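Local coordinates for hypothetical protein EF0006 (Enterococcus faecalis, PDB 2GMQ) that is of unknown function but belongs to the PrgU-like family and may take part in the plasmid pheromone response of enterococci, at residues L39-A44 / I92-F97; E56-I61 / S82-P87. One frame throughout, in Å; residues are numbered along the deposited sequence. Where two conformers were deposited one is given.

Contact 1 (L39-A44 / I92-F97); sequences LKNTRA and INVPVF
The Phe97 ring meets Leu39 at its edge: CD2 of Leu39 lies near the ring plane, 4.3 Å from CE2, while Ile58 and Ile61 of a loop and Val37 of strand 34-39 also touch this side chain. The other flat group, the pyrrolidine of Pro95, crosses Leu39 obliquely, its CD 3.9 Å from Leu39 CB. That same CD also reaches the CB of Ala44, so the proline ring touches both the end of strand 34-39 and the first turn of helix 41-50. Having no N-H to offer, Pro95 still pairs through its carbonyl: Leu39 N donates to Pro95 O over 3.0 Å, almost straight at 171° and arriving nearly along the C=O axis. Ala44 faces strand 94-98 with a lone methyl, small enough for the two backbones to come close, and its CB sits 3.7 Å from Val94 CG1. Val94 CG1 stands anti to the carbonyl carbon (chi1 -54°), while CG2 lies 3.7 Å from Leu39 O. Two residues before Val94, Ile92 is extended, CG1 anti to the backbone N, and brings CD1 to 3.3 Å from Ala44 O, a tight approach. Lys40 occupies the N-cap position, and its carbonyl accepts from Ala44 N in the first turn. Here a strand-to-helix junction packs on the four-stranded antiparallel sheet of a small mixed alpha and beta domain, whose family is placed in the PUA clan.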
loop_
_atom_site.group_PDB
_atom_site.type_symbol
_atom_site.label_atom_id
_atom_site.label_comp_id
_atom_site.label_asym_id
_atom_site.label_seq_id
_atom_site.Cartn_x
_atom_site.Cartn_y
_atom_site.Cartn_z
ATOM N N LEU A 39 -7.578 -14.472 -6.736
ATOM C CA LEU A 39 -7.850 -13.672 -5.554
ATOM C C LEU A 39 -6.678 -13.701 -4.591
ATOM O O LEU A 39 -6.021 -14.755 -4.360
ATOM C CB LEU A 39 -9.096 -14.203 -4.772
ATOM C CG LEU A 39 -10.419 -13.544 -5.141
ATOM C CD1 LEU A 39 -10.530 -12.153 -4.710
ATOM C CD2 LEU A 39 -10.658 -13.642 -6.695
ATOM N N LYS A 40 -6.432 -12.546 -3.988
ATOM C CA LYS A 40 -5.432 -12.454 -2.939
ATOM C C LYS A 40 -5.833 -13.265 -1.700
ATOM O O LYS A 40 -7.026 -13.560 -1.475
ATOM C CB LYS A 40 -5.171 -10.995 -2.588
ATOM C CG LYS A 40 -4.128 -10.361 -3.522
ATOM C CD LYS A 40 -3.913 -8.931 -3.143
ATOM C CE LYS A 40 -2.810 -8.289 -3.969
ATOM N NZ LYS A 40 -3.143 -6.876 -4.248
ATOM N N ASN A 41 -4.847 -13.628 -0.882
ATOM C CA ASN A 41 -5.127 -14.514 0.234
ATOM C C ASN A 41 -6.114 -13.944 1.253
ATOM O O ASN A 41 -7.022 -14.661 1.724
ATOM C CB ASN A 41 -3.838 -14.945 0.985
ATOM C CG ASN A 41 -2.913 -15.822 0.134
ATOM O OD1 ASN A 41 -3.072 -16.030 -1.073
ATOM N ND2 ASN A 41 -1.910 -16.350 0.809
ATOM N N THR A 42 -5.957 -12.670 1.608
ATOM C CA THR A 42 -6.838 -12.083 2.669
ATOM C C THR A 42 -8.305 -12.043 2.207
ATOM O O THR A 42 -9.203 -12.514 2.897
ATOM C CB THR A 42 -6.371 -10.668 3.033
ATOM O OG1 THR A 42 -4.999 -10.789 3.496
ATOM C CG2 THR A 42 -7.176 -10.189 4.275
ATOM N N ARG A 43 -8.490 -11.552 1.010
ATOM C CA ARG A 43 -9.839 -11.487 0.400
ATOM C C ARG A 43 -10.381 -12.939 0.280
ATOM O O ARG A 43 -11.558 -13.169 0.510
ATOM C CB ARG A 43 -9.861 -10.771 -0.955
ATOM C CG ARG A 43 -11.401 -10.631 -1.485
ATOM C CD ARG A 43 -12.262 -9.851 -0.450
ATOM N NE ARG A 43 -13.671 -9.806 -0.873
ATOM C CZ ARG A 43 -14.179 -8.984 -1.824
ATOM N NH1 ARG A 43 -13.385 -8.177 -2.496
ATOM N NH2 ARG A 43 -15.470 -9.069 -2.159
ATOM N N ALA A 44 -9.558 -13.910 -0.118
ATOM C CA ALA A 44 -10.087 -15.285 -0.274
ATOM C C ALA A 44 -10.607 -15.812 1.075
ATOM O O ALA A 44 -11.645 -16.521 1.116
ATOM C CB ALA A 44 -9.088 -16.201 -0.821
ATOM N N ILE A 92 -5.562 -21.240 3.157
ATOM C CA ILE A 92 -6.812 -21.365 2.407
ATOM C C ILE A 92 -6.554 -21.369 0.878
ATOM O O ILE A 92 -5.766 -20.527 0.402
ATOM C CB ILE A 92 -7.815 -20.173 2.773
ATOM C CG1 ILE A 92 -9.185 -20.396 2.136
ATOM C CG2 ILE A 92 -7.261 -18.758 2.388
ATOM C CD1 ILE A 92 -9.906 -19.168 1.923
ATOM N N ASN A 93 -7.191 -22.292 0.128
ATOM C CA ASN A 93 -7.152 -22.234 -1.360
ATOM C C ASN A 93 -7.905 -21.039 -1.846
ATOM O O ASN A 93 -8.860 -20.573 -1.205
ATOM C CB ASN A 93 -7.763 -23.434 -2.046
ATOM C CG ASN A 93 -7.179 -24.728 -1.528
ATOM O OD1 ASN A 93 -5.950 -24.903 -1.483
ATOM N ND2 ASN A 93 -8.051 -25.617 -1.084
ATOM N N VAL A 94 -7.505 -20.575 -3.019
ATOM C CA VAL A 94 -8.011 -19.300 -3.504
ATOM C C VAL A 94 -8.591 -19.476 -4.919
ATOM O O VAL A 94 -8.102 -20.317 -5.667
ATOM C CB VAL A 94 -6.893 -18.208 -3.499
ATOM C CG1 VAL A 94 -6.215 -18.060 -2.138
ATOM C CG2 VAL A 94 -5.875 -18.400 -4.580
ATOM N N PRO A 95 -9.677 -18.730 -5.255
ATOM C CA PRO A 95 -10.326 -18.807 -6.586
ATOM C C PRO A 95 -9.454 -18.172 -7.677
ATOM O O PRO A 95 -8.884 -17.107 -7.423
ATOM C CB PRO A 95 -11.580 -17.929 -6.448
ATOM C CG PRO A 95 -11.661 -17.460 -5.102
ATOM C CD PRO A 95 -10.418 -17.874 -4.310
ATOM N N VAL A 96 -9.479 -18.759 -8.897
ATOM C CA VAL A 96 -8.780 -18.236 -10.047
ATOM C C VAL A 96 -9.795 -18.234 -11.190
ATOM O O VAL A 96 -10.551 -19.242 -11.350
ATOM C CB VAL A 96 -7.634 -19.200 -10.432
ATOM C CG1 VAL A 96 -6.950 -18.788 -11.717
ATOM C CG2 VAL A 96 -6.683 -19.416 -9.223
ATOM N N PHE A 97 -9.753 -17.156 -11.979
ATOM C CA PHE A 97 -10.665 -17.080 -13.166
ATOM C C PHE A 97 -9.821 -16.869 -14.392
ATOM O O PHE A 97 -8.837 -16.105 -14.332
ATOM C CB PHE A 97 -11.597 -15.891 -13.043
ATOM C CG PHE A 97 -12.548 -16.036 -11.898
ATOM C CD1 PHE A 97 -13.771 -16.717 -12.076
ATOM C CD2 PHE A 97 -12.221 -15.451 -10.636
ATOM C CE1 PHE A 97 -14.690 -16.889 -11.015
ATOM C CE2 PHE A 97 -13.133 -15.612 -9.542
ATOM C CZ PHE A 97 -14.356 -16.308 -9.721
#

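Contact 2 (E56-I61 / S82-P87); sequences ENIQEI and SIYVKP
Ser82 lies at the centre of the contact, gripped through its backbone carbonyl, its CB and its hydroxyl. Gln59 NE2 donates to Ser82 O over 2.7 Å, with an N-H...O angle of 151°. The donor lies in the carbonyl plane on a lone pair, and the oxygen lies close to the plane of the Gln59 amide, yet the two planes themselves are steeply turned against each other. Gln59 reaches this far because CG is anti to its carbonyl carbon (chi1 -69°) and the chain runs extended beyond it; a long, polar side chain suits a partly exposed position.

Beside this bond, Ile58 supplies the apolar half. Its CG1, anti to the backbone N (chi1 -176°), lies 3.8 Å from Ser82 CB, and CD1 continues to Tyr84 CE1, also at 3.8 Å. Ile58 CG2 comes to the edge of the tyrosine ring, in its plane, as the two side chains run alongside one another in roughly opposite senses.

The third grip is a water that accepts from Ser82 OG at 2.6 Å and donates to the carbonyl oxygens of Ile58 and Ile61. With its proton committed to the water, the hydroxyl of this buried serine is satisfied and tied to the loop backbone.

The second shell fixes the loop itself. Backbone bonds from Glu60 N to Asn57 O and from Ile61 N to Ile58 O fold it into successive turns, and Asn57 OD1 accepts from Thr54 N. Beyond Ile58 stand Pro95 and Phe97 of strand 94-98, while Tyr84 also packs on Ile53 and Glu55. This is a loop packed beside strand 83-85, an outermost strand of the four-stranded antiparallel sheet within this chain, with a water bridging the loop carbonyls and the Ser82 hydroxyl.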
loop_
_atom_site.group_PDB
_atom_site.type_symbol
_atom_site.label_atom_id
_atom_site.label_comp_id
_atom_site.label_asym_id
_atom_site.label_seq_id
_atom_site.Cartn_x
_atom_site.Cartn_y
_atom_site.Cartn_z
ATOM N N GLU A 56 -18.539 -24.804 -4.737
ATOM C CA GLU A 56 -19.780 -25.228 -5.387
ATOM C C GLU A 56 -20.349 -24.189 -6.358
ATOM O O GLU A 56 -20.924 -24.566 -7.385
ATOM C CB GLU A 56 -20.854 -25.730 -4.393
ATOM C CG GLU A 56 -22.188 -26.153 -5.073
ATOM C CD GLU A 56 -21.979 -27.237 -6.258
ATOM O OE1 GLU A 56 -21.335 -26.907 -7.365
ATOM O OE2 GLU A 56 -22.501 -28.423 -6.106
ATOM N N ASN A 57 -20.130 -22.895 -6.108
ATOM C CA ASN A 57 -20.761 -21.891 -6.950
ATOM C C ASN A 57 -19.829 -21.196 -7.958
ATOM O O ASN A 57 -20.308 -20.384 -8.801
ATOM C CB ASN A 57 -21.506 -20.838 -6.085
ATOM C CG ASN A 57 -20.581 -19.803 -5.444
ATOM O OD1 ASN A 57 -19.401 -19.660 -5.796
ATOM N ND2 ASN A 57 -21.127 -19.051 -4.481
ATOM N N ILE A 58 -18.521 -21.462 -7.878
ATOM C CA ILE A 58 -17.579 -20.558 -8.623
ATOM C C ILE A 58 -17.876 -20.619 -10.130
ATOM O O ILE A 58 -17.760 -19.583 -10.878
ATOM C CB ILE A 58 -16.084 -20.876 -8.271
ATOM C CG1 ILE A 58 -15.154 -19.875 -8.973
ATOM C CG2 ILE A 58 -15.766 -22.355 -8.547
ATOM C CD1 ILE A 58 -13.627 -20.006 -8.652
ATOM N N GLN A 59 -18.287 -21.797 -10.611
ATOM C CA GLN A 59 -18.457 -21.968 -12.050
ATOM C C GLN A 59 -19.767 -21.367 -12.580
ATOM O O GLN A 59 -19.996 -21.403 -13.771
ATOM C CB GLN A 59 -18.180 -23.423 -12.475
ATOM C CG GLN A 59 -16.661 -23.727 -12.311
ATOM C CD GLN A 59 -16.136 -24.894 -13.141
ATOM O OE1 GLN A 59 -16.877 -25.799 -13.534
ATOM N NE2 GLN A 59 -14.829 -24.904 -13.354
ATOM N N GLU A 60 -20.586 -20.777 -11.703
ATOM C CA GLU A 60 -21.783 -20.023 -12.099
ATOM C C GLU A 60 -21.432 -18.619 -12.639
ATOM O O GLU A 60 -22.171 -18.018 -13.407
ATOM C CB GLU A 60 -22.727 -19.874 -10.907
ATOM C CG GLU A 60 -23.044 -21.190 -10.186
ATOM C CD GLU A 60 -24.265 -21.105 -9.297
ATOM O OE1 GLU A 60 -24.875 -20.021 -9.170
ATOM O OE2 GLU A 60 -24.609 -22.143 -8.707
ATOM N N ILE A 61 -20.281 -18.103 -12.218
ATOM C CA ILE A 61 -19.862 -16.761 -12.586
ATOM C C ILE A 61 -19.432 -16.739 -14.074
ATOM O O ILE A 61 -18.595 -17.507 -14.483
ATOM C CB ILE A 61 -18.670 -16.308 -11.718
ATOM C CG1 ILE A 61 -19.093 -16.110 -10.223
ATOM C CG2 ILE A 61 -18.143 -15.014 -12.265
ATOM C CD1 ILE A 61 -17.979 -16.259 -9.142
ATOM N N SER A 82 -12.758 -21.920 -14.287
ATOM C CA SER A 82 -12.644 -21.352 -12.913
ATOM C C SER A 82 -12.312 -22.471 -11.933
ATOM O O SER A 82 -12.994 -23.510 -11.903
ATOM C CB SER A 82 -13.932 -20.657 -12.501
ATOM O OG SER A 82 -14.269 -19.629 -13.452
ATOM N N ILE A 83 -11.253 -22.263 -11.139
ATOM C CA ILE A 83 -10.716 -23.303 -10.214
ATOM C C ILE A 83 -10.167 -22.712 -8.906
ATOM O O ILE A 83 -9.813 -21.548 -8.868
ATOM C CB ILE A 83 -9.572 -24.128 -10.857
ATOM C CG1 ILE A 83 -8.409 -23.237 -11.301
ATOM C CG2 ILE A 83 -10.097 -25.014 -11.996
ATOM C CD1 ILE A 83 -7.140 -23.961 -11.586
ATOM N N TYR A 84 -10.106 -23.525 -7.851
ATOM C CA TYR A 84 -9.382 -23.170 -6.622
ATOM C C TYR A 84 -7.937 -23.697 -6.714
ATOM O O TYR A 84 -7.721 -24.798 -7.199
ATOM C CB TYR A 84 -10.114 -23.718 -5.362
ATOM C CG TYR A 84 -11.252 -22.820 -4.962
ATOM C CD1 TYR A 84 -12.415 -22.744 -5.732
ATOM C CD2 TYR A 84 -11.141 -21.979 -3.847
ATOM C CE1 TYR A 84 -13.449 -21.861 -5.397
ATOM C CE2 TYR A 84 -12.161 -21.124 -3.491
ATOM C CZ TYR A 84 -13.314 -21.088 -4.245
ATOM O OH TYR A 84 -14.305 -20.237 -3.895
ATOM N N VAL A 85 -6.969 -22.909 -6.264
ATOM C CA VAL A 85 -5.553 -23.317 -6.288
ATOM C C VAL A 85 -4.960 -23.161 -4.862
ATOM O O VAL A 85 -5.480 -22.395 -4.046
ATOM C CB VAL A 85 -4.701 -22.496 -7.278
ATOM C CG1 VAL A 85 -5.233 -22.626 -8.712
ATOM C CG2 VAL A 85 -4.729 -21.045 -6.902
ATOM N N LYS A 86 -3.868 -23.878 -4.571
ATOM C CA LYS A 86 -3.183 -23.755 -3.267
ATOM C C LYS A 86 -2.454 -22.383 -3.103
ATOM O O LYS A 86 -1.707 -21.954 -4.001
ATOM C CB LYS A 86 -2.227 -24.934 -3.048
ATOM C CG LYS A 86 -1.549 -24.921 -1.693
ATOM C CD LYS A 86 -1.276 -26.336 -1.140
ATOM C CE LYS A 86 -0.662 -26.250 0.246
ATOM N NZ LYS A 86 0.786 -26.666 0.259
ATOM N N PRO A 87 -2.639 -21.722 -1.927
ATOM C CA PRO A 87 -2.194 -20.332 -1.666
ATOM C C PRO A 87 -0.653 -20.076 -1.590
ATOM O O PRO A 87 0.182 -20.979 -1.813
ATOM C CB PRO A 87 -2.861 -20.015 -0.308
ATOM C CG PRO A 87 -2.880 -21.372 0.410
ATOM C CD PRO A 87 -3.278 -22.315 -0.732
HETATM O O HOH W 1 -16.833 -19.020 -13.238
#

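In the fold
Contact 1 is the more buried of the two and contact 2 only partly so, yet they share one antiparallel sheet: strands 83-85 and 94-98 are neighbours, with probable hydrogen bonds from Val96 N to Ile83 O and from Val85 N to Val94 O. Contact 1 joins that sheet to helix 41-50, largely through aliphatic packing beside one backbone bond; contact 2 lays a loop on the sheet's outer strand with a side-chain amide, a water and one isoleucine. Ile58 belongs to both environments, reaching from its loop toward the side chains of strand 94-98. Both segments of contact 2 fall in the chain between those of contact 1, and the contact centres are about 9 Å apart.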